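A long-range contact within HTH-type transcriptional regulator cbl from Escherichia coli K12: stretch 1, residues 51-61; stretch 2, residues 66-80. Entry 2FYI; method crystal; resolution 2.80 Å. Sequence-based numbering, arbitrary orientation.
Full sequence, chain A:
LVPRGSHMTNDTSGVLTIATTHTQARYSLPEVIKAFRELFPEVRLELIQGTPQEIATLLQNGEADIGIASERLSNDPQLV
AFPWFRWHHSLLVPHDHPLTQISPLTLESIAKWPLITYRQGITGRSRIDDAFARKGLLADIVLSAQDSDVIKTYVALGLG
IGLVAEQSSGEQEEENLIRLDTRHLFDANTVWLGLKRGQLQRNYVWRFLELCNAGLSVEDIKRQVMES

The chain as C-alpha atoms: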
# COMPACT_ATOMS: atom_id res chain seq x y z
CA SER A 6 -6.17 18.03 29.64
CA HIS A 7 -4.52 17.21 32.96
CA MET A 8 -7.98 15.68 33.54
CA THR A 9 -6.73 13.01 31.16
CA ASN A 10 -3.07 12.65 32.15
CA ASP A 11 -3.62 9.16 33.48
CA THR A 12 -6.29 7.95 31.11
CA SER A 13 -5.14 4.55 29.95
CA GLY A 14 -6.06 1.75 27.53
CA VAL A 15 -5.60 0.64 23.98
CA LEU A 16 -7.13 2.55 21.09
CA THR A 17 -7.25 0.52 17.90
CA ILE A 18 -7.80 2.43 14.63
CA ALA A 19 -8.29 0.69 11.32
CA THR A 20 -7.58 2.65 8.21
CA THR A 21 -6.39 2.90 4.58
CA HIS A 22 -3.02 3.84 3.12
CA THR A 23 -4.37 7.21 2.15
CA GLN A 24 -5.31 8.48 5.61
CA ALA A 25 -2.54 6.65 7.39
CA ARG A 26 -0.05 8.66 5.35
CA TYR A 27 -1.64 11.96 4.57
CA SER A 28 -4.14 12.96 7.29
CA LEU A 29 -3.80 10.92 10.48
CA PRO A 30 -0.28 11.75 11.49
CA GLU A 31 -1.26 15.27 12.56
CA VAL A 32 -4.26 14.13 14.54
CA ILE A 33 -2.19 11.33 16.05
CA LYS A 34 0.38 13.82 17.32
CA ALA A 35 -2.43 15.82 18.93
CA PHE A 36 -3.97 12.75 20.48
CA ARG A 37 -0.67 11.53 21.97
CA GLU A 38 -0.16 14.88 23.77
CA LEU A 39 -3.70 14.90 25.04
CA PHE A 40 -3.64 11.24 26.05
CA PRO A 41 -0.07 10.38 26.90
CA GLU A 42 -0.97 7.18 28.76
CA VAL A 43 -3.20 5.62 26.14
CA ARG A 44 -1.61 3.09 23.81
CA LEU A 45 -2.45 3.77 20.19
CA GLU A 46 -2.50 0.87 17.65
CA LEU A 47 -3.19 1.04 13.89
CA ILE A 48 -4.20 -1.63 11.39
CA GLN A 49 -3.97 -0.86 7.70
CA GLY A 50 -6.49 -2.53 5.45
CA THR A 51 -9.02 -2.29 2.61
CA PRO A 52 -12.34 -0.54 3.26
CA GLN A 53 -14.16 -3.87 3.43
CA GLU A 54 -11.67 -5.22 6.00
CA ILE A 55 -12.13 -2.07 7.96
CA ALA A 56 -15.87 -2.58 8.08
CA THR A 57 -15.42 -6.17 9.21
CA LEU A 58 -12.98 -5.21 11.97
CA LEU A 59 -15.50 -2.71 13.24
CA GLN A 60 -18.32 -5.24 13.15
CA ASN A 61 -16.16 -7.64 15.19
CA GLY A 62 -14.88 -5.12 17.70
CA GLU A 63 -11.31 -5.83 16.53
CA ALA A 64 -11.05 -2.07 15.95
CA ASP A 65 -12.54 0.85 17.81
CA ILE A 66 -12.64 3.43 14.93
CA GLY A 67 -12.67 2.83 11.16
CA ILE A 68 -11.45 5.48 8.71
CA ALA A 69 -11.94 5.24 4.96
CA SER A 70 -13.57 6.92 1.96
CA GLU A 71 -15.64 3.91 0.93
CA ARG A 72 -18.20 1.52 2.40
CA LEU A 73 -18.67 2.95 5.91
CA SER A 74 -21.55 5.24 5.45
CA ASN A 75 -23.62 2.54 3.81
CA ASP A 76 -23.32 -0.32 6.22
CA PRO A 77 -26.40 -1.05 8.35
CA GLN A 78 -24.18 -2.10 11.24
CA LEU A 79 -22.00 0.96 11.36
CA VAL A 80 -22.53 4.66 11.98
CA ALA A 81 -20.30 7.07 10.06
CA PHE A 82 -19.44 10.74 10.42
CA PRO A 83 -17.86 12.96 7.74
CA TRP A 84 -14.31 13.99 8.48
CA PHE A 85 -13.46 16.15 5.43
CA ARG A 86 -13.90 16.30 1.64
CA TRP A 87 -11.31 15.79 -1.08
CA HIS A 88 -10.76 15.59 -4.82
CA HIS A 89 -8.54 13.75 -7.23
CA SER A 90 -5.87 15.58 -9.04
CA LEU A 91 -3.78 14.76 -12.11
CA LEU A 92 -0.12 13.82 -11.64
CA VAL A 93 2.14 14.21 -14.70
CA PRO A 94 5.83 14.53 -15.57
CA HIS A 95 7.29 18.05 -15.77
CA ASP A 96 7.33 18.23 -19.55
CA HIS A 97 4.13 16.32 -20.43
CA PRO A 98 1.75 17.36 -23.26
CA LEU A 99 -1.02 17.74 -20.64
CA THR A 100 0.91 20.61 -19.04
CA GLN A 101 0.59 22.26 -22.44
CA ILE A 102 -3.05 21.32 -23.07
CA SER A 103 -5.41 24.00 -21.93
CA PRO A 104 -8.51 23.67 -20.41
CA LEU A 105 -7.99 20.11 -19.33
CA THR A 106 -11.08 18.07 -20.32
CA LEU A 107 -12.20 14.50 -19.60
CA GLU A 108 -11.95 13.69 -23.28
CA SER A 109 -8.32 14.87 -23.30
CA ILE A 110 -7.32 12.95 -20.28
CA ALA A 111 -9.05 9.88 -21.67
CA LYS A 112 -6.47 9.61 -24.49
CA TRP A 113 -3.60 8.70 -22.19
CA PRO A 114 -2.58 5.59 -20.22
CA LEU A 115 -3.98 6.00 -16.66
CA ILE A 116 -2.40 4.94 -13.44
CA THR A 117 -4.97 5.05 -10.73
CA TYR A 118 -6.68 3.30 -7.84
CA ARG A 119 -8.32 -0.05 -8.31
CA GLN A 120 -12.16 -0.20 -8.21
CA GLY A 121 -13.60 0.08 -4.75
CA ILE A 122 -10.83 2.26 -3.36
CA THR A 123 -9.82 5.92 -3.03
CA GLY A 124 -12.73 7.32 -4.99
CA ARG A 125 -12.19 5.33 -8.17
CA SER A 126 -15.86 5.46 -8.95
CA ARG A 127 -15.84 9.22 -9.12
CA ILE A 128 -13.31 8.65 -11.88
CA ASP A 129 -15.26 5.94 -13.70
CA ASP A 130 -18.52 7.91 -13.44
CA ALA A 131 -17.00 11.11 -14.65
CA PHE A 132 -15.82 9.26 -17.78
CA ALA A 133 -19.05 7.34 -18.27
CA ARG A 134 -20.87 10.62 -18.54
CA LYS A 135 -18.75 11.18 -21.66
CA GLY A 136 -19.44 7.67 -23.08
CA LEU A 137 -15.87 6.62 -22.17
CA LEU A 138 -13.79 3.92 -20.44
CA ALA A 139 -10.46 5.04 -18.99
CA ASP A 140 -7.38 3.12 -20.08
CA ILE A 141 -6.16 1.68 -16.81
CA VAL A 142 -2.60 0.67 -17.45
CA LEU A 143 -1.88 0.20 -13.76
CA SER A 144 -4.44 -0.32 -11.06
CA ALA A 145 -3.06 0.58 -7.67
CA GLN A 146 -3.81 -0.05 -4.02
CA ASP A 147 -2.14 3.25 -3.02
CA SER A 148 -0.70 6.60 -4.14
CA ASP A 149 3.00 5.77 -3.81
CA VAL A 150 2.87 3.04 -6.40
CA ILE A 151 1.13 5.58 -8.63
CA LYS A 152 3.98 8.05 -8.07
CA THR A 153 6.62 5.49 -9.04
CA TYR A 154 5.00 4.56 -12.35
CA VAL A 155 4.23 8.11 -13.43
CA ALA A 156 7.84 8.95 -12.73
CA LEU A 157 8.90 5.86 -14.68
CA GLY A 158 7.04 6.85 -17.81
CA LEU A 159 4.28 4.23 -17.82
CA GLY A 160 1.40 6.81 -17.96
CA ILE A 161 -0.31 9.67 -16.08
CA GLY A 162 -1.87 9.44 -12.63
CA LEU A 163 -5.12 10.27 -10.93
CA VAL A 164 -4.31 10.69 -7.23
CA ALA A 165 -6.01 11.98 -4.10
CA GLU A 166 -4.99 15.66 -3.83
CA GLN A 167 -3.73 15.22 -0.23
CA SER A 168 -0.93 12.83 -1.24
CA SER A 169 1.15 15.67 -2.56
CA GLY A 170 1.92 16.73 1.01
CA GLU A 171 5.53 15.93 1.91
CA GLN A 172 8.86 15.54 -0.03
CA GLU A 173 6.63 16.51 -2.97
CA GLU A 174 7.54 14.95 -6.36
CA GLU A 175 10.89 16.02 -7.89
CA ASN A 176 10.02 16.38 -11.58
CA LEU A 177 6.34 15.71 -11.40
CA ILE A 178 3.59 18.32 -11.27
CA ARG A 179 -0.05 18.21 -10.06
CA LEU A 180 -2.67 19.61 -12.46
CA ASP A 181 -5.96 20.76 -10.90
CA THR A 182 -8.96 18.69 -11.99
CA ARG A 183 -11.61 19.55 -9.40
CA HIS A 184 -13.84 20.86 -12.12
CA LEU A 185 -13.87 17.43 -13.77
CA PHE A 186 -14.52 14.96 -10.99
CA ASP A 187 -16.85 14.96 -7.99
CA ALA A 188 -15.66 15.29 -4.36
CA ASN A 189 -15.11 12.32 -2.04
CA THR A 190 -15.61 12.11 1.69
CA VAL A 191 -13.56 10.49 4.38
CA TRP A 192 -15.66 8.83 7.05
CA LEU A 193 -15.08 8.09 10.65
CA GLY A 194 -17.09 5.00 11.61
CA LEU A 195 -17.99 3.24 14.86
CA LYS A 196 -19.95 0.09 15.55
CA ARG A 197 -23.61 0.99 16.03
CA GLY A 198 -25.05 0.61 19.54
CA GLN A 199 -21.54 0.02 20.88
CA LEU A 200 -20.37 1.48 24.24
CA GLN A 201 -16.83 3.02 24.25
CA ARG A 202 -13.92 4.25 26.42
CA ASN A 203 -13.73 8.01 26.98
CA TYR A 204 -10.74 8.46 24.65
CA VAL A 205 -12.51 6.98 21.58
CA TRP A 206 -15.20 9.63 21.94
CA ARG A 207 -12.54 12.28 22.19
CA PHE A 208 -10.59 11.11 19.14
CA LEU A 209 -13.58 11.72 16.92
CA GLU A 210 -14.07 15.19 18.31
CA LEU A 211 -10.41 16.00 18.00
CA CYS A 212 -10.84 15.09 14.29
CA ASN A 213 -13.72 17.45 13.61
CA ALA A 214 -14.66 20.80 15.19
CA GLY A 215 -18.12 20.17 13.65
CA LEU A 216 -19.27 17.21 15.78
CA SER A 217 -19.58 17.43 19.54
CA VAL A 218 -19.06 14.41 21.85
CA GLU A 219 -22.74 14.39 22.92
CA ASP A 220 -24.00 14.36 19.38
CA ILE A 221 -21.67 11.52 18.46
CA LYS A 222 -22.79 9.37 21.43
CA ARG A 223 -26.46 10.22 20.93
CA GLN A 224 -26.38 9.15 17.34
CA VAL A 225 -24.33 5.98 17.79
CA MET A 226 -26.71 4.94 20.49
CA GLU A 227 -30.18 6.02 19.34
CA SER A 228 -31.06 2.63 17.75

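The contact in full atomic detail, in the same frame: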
# COMPACT_ATOMS: atom_id res chain seq x y z
N THR A 51 -8.06 -2.73 3.64
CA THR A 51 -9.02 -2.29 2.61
C THR A 51 -10.32 -1.87 3.29
O THR A 51 -10.63 -2.31 4.39
CB THR A 51 -9.38 -3.42 1.63
OG1 THR A 51 -10.26 -4.36 2.27
CG2 THR A 51 -8.13 -4.14 1.13
N PRO A 52 -11.13 -1.04 2.61
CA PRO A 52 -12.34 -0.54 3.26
C PRO A 52 -13.24 -1.67 3.77
O PRO A 52 -13.84 -1.55 4.83
CB PRO A 52 -13.02 0.28 2.16
CG PRO A 52 -11.90 0.64 1.23
CD PRO A 52 -10.99 -0.54 1.23
N GLN A 53 -13.32 -2.76 3.04
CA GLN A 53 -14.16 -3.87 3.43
C GLN A 53 -13.64 -4.61 4.68
O GLN A 53 -14.43 -5.04 5.54
CB GLN A 53 -14.37 -4.80 2.25
CG GLN A 53 -14.62 -6.25 2.62
CD GLN A 53 -15.22 -7.06 1.45
OE1 GLN A 53 -15.01 -6.74 0.25
NE2 GLN A 53 -15.99 -8.12 1.80
N GLU A 54 -12.32 -4.74 4.78
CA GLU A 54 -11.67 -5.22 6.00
C GLU A 54 -11.98 -4.34 7.19
O GLU A 54 -12.23 -4.80 8.30
CB GLU A 54 -10.17 -5.18 5.83
CG GLU A 54 -9.54 -6.52 5.60
CD GLU A 54 -8.35 -6.45 4.67
OE1 GLU A 54 -7.65 -5.40 4.57
OE2 GLU A 54 -8.12 -7.49 4.02
N ILE A 55 -11.92 -3.04 6.94
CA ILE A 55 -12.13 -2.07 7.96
C ILE A 55 -13.52 -2.21 8.51
O ILE A 55 -13.72 -2.20 9.74
CB ILE A 55 -11.94 -0.69 7.41
CG1 ILE A 55 -10.59 -0.60 6.71
CG2 ILE A 55 -12.01 0.32 8.54
CD1 ILE A 55 -10.14 0.81 6.39
N ALA A 56 -14.49 -2.38 7.63
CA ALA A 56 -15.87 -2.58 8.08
C ALA A 56 -15.99 -3.85 8.91
O ALA A 56 -16.64 -3.87 9.94
CB ALA A 56 -16.82 -2.62 6.89
N THR A 57 -15.36 -4.93 8.47
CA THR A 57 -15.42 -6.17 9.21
C THR A 57 -14.80 -6.00 10.59
O THR A 57 -15.37 -6.46 11.57
CB THR A 57 -14.69 -7.25 8.47
OG1 THR A 57 -15.42 -7.50 7.27
CG2 THR A 57 -14.63 -8.51 9.27
N LEU A 58 -13.64 -5.35 10.67
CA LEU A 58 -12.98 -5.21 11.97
C LEU A 58 -13.87 -4.43 12.91
O LEU A 58 -13.92 -4.73 14.10
CB LEU A 58 -11.62 -4.52 11.83
CG LEU A 58 -10.55 -5.29 11.05
CD1 LEU A 58 -9.46 -4.31 10.72
CD2 LEU A 58 -9.98 -6.47 11.80
N LEU A 59 -14.59 -3.45 12.39
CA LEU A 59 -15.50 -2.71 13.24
C LEU A 59 -16.63 -3.59 13.69
O LEU A 59 -16.97 -3.58 14.87
CB LEU A 59 -16.03 -1.47 12.53
CG LEU A 59 -15.14 -0.23 12.47
CD1 LEU A 59 -15.89 0.89 11.78
CD2 LEU A 59 -14.74 0.18 13.85
N GLN A 60 -17.23 -4.35 12.78
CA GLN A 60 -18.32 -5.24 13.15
C GLN A 60 -17.91 -6.19 14.26
O GLN A 60 -18.69 -6.44 15.16
CB GLN A 60 -18.84 -6.03 11.94
CG GLN A 60 -19.36 -5.14 10.78
CD GLN A 60 -19.32 -5.83 9.38
OE1 GLN A 60 -19.47 -7.06 9.28
NE2 GLN A 60 -19.11 -5.03 8.31
N ASN A 61 -16.68 -6.69 14.22
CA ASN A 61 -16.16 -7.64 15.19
C ASN A 61 -15.62 -7.05 16.47
O ASN A 61 -15.24 -7.77 17.37
CB ASN A 61 -14.98 -8.39 14.57
CG ASN A 61 -15.39 -9.22 13.39
OD1 ASN A 61 -16.55 -9.63 13.28
ND2 ASN A 61 -14.44 -9.49 12.48
N ILE A 66 -12.24 2.44 15.95
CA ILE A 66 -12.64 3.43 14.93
C ILE A 66 -12.17 3.00 13.54
O ILE A 66 -11.04 2.53 13.39
CB ILE A 66 -11.99 4.79 15.21
CG1 ILE A 66 -12.31 5.23 16.63
CG2 ILE A 66 -12.50 5.84 14.28
CD1 ILE A 66 -11.42 6.29 17.11
N GLY A 67 -13.04 3.15 12.53
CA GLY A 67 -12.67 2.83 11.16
C GLY A 67 -12.60 4.12 10.36
O GLY A 67 -13.47 4.99 10.51
N ILE A 68 -11.58 4.27 9.52
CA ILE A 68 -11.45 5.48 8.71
C ILE A 68 -11.14 5.16 7.27
O ILE A 68 -10.09 4.57 6.96
CB ILE A 68 -10.35 6.40 9.24
CG1 ILE A 68 -10.69 6.88 10.66
CG2 ILE A 68 -10.16 7.57 8.31
CD1 ILE A 68 -9.48 7.06 11.57
N ALA A 69 -12.07 5.53 6.39
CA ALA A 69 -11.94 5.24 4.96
C ALA A 69 -12.87 6.13 4.15
O ALA A 69 -13.74 6.81 4.71
CB ALA A 69 -12.24 3.80 4.69
N SER A 70 -12.68 6.14 2.83
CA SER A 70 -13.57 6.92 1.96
C SER A 70 -14.73 6.09 1.43
O SER A 70 -15.69 6.63 0.93
CB SER A 70 -12.82 7.53 0.77
OG SER A 70 -11.92 8.55 1.14
N GLU A 71 -14.64 4.77 1.54
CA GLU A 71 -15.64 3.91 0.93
C GLU A 71 -16.32 3.03 1.98
O GLU A 71 -15.78 2.78 3.06
CB GLU A 71 -15.00 3.04 -0.15
CG GLU A 71 -14.21 3.82 -1.21
CD GLU A 71 -15.12 4.59 -2.21
OE1 GLU A 71 -16.34 4.25 -2.35
OE2 GLU A 71 -14.61 5.53 -2.88
N ARG A 72 -17.53 2.59 1.66
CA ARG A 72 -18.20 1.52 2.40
C ARG A 72 -18.42 1.71 3.89
O ARG A 72 -18.51 0.70 4.55
CB ARG A 72 -17.38 0.21 2.33
CG ARG A 72 -17.10 -0.31 0.96
CD ARG A 72 -17.55 -1.74 0.90
NE ARG A 72 -17.00 -2.47 -0.24
CZ ARG A 72 -16.89 -3.81 -0.28
NH1 ARG A 72 -17.31 -4.55 0.75
NH2 ARG A 72 -16.37 -4.41 -1.35
N LEU A 73 -18.47 2.90 4.46
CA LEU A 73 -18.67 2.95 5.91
C LEU A 73 -19.97 3.60 6.13
O LEU A 73 -20.67 3.31 7.10
CB LEU A 73 -17.56 3.72 6.67
CG LEU A 73 -16.14 3.13 6.76
CD1 LEU A 73 -15.22 3.97 7.61
CD2 LEU A 73 -16.18 1.71 7.25
N SER A 74 -20.33 4.50 5.23
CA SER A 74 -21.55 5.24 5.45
C SER A 74 -22.76 4.49 4.92
O SER A 74 -23.88 4.95 5.03
CB SER A 74 -21.46 6.63 4.86
OG SER A 74 -21.36 6.52 3.47
N ASN A 75 -22.53 3.31 4.35
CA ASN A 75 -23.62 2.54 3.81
C ASN A 75 -23.76 1.16 4.40
O ASN A 75 -24.39 0.29 3.82
CB ASN A 75 -23.54 2.52 2.28
CG ASN A 75 -24.22 3.73 1.65
OD1 ASN A 75 -24.04 4.00 0.46
ND2 ASN A 75 -24.99 4.48 2.46
N ASP A 76 -23.21 0.96 5.58
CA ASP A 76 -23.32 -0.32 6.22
C ASP A 76 -24.31 -0.22 7.37
O ASP A 76 -24.14 0.60 8.28
CB ASP A 76 -21.96 -0.76 6.73
CG ASP A 76 -21.96 -2.16 7.32
OD1 ASP A 76 -23.02 -2.64 7.86
OD2 ASP A 76 -20.86 -2.77 7.26
N PRO A 77 -25.35 -1.05 7.34
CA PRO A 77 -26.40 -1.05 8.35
C PRO A 77 -25.85 -1.23 9.76
O PRO A 77 -26.47 -0.80 10.73
CB PRO A 77 -27.25 -2.28 7.99
CG PRO A 77 -27.01 -2.50 6.56
CD PRO A 77 -25.58 -2.09 6.31
N GLN A 78 -24.69 -1.86 9.89
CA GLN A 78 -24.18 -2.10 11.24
C GLN A 78 -23.17 -1.08 11.72
O GLN A 78 -22.64 -1.19 12.81
CB GLN A 78 -23.53 -3.45 11.33
CG GLN A 78 -24.49 -4.57 11.43
CD GLN A 78 -23.75 -5.88 11.28
OE1 GLN A 78 -22.55 -5.92 10.89
NE2 GLN A 78 -24.45 -6.98 11.59
N LEU A 79 -22.89 -0.09 10.91
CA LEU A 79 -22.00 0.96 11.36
C LEU A 79 -22.71 2.30 11.36
O LEU A 79 -23.80 2.43 10.84
CB LEU A 79 -20.73 1.01 10.52
CG LEU A 79 -19.97 -0.31 10.38
CD1 LEU A 79 -18.82 -0.08 9.46
CD2 LEU A 79 -19.50 -0.87 11.73
N VAL A 80 -22.06 3.28 11.97
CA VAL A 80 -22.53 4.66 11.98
C VAL A 80 -21.32 5.51 11.57
O VAL A 80 -20.26 5.39 12.19
CB VAL A 80 -22.93 5.08 13.40
CG1 VAL A 80 -23.34 6.53 13.44
CG2 VAL A 80 -24.03 4.19 13.94

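Glycine at position 67 lets helix 52-61 lie close over strand 66-69: the side chains of I55 and L59 occupy the space a CB would need, and an ideal CB on G67 would stand 2.7 Å from L59 CD1, a clash, and 3.0 Å from I55 CG2. With no side chain there, I55 CG2 reaches G67 CA at 3.7 Å and L59 CD2 reaches G67 N at the same distance, 3.7 Å. Helix and strand run nearly antiparallel (166°), their axes approaching to 8.2 Å. I66 and I68 point their CA-to-CB bonds away from the helix, whereas A69 points toward it, and its small methyl leaves room for I55 CD1 at 4.0 Å from A69 CB.

The loop after the strand carries the packing along the helix. P52, in the first turn, turns CB toward E71, 3.8 Å from E71 O and 4.1 Å from E71 CB. A56 is buried, its methyl 4.4 Å from L73 CD2 (from A56 CB) and 4.1 Å from L79 CD1 (again from A56 CB); the short alanine lets the helix sit against these two leucine ends, which also touch each other (L73 CD2 to L79 CD1, 3.9 Å). L79, where the next strand begins, closes the apolar layer by placing CD2 3.6 Å from L59 CB.

Polar side chains border this layer. R72 spreads one guanidinium face over Q53 CB and gives a weak hydrogen bond from R72 NH2 to Q53 OE1 (3.1 Å, 124°). Q60 starts sideways, but its end comes nearer, bringing NE2 to 3.0 Å from D76 OD2, while Q60 CG lies 3.3 Å from Q78 OE1. Q78 N donates to D76 OD1 (2.7 Å), tying the carboxylate to the D76-L79 type I turn, which the L79 N to D76 O bond (3.0 Å) closes. At the other end of the helix, T51 OG1 caps E54 N at 3.3 Å. The two stretches together bury 674 Å².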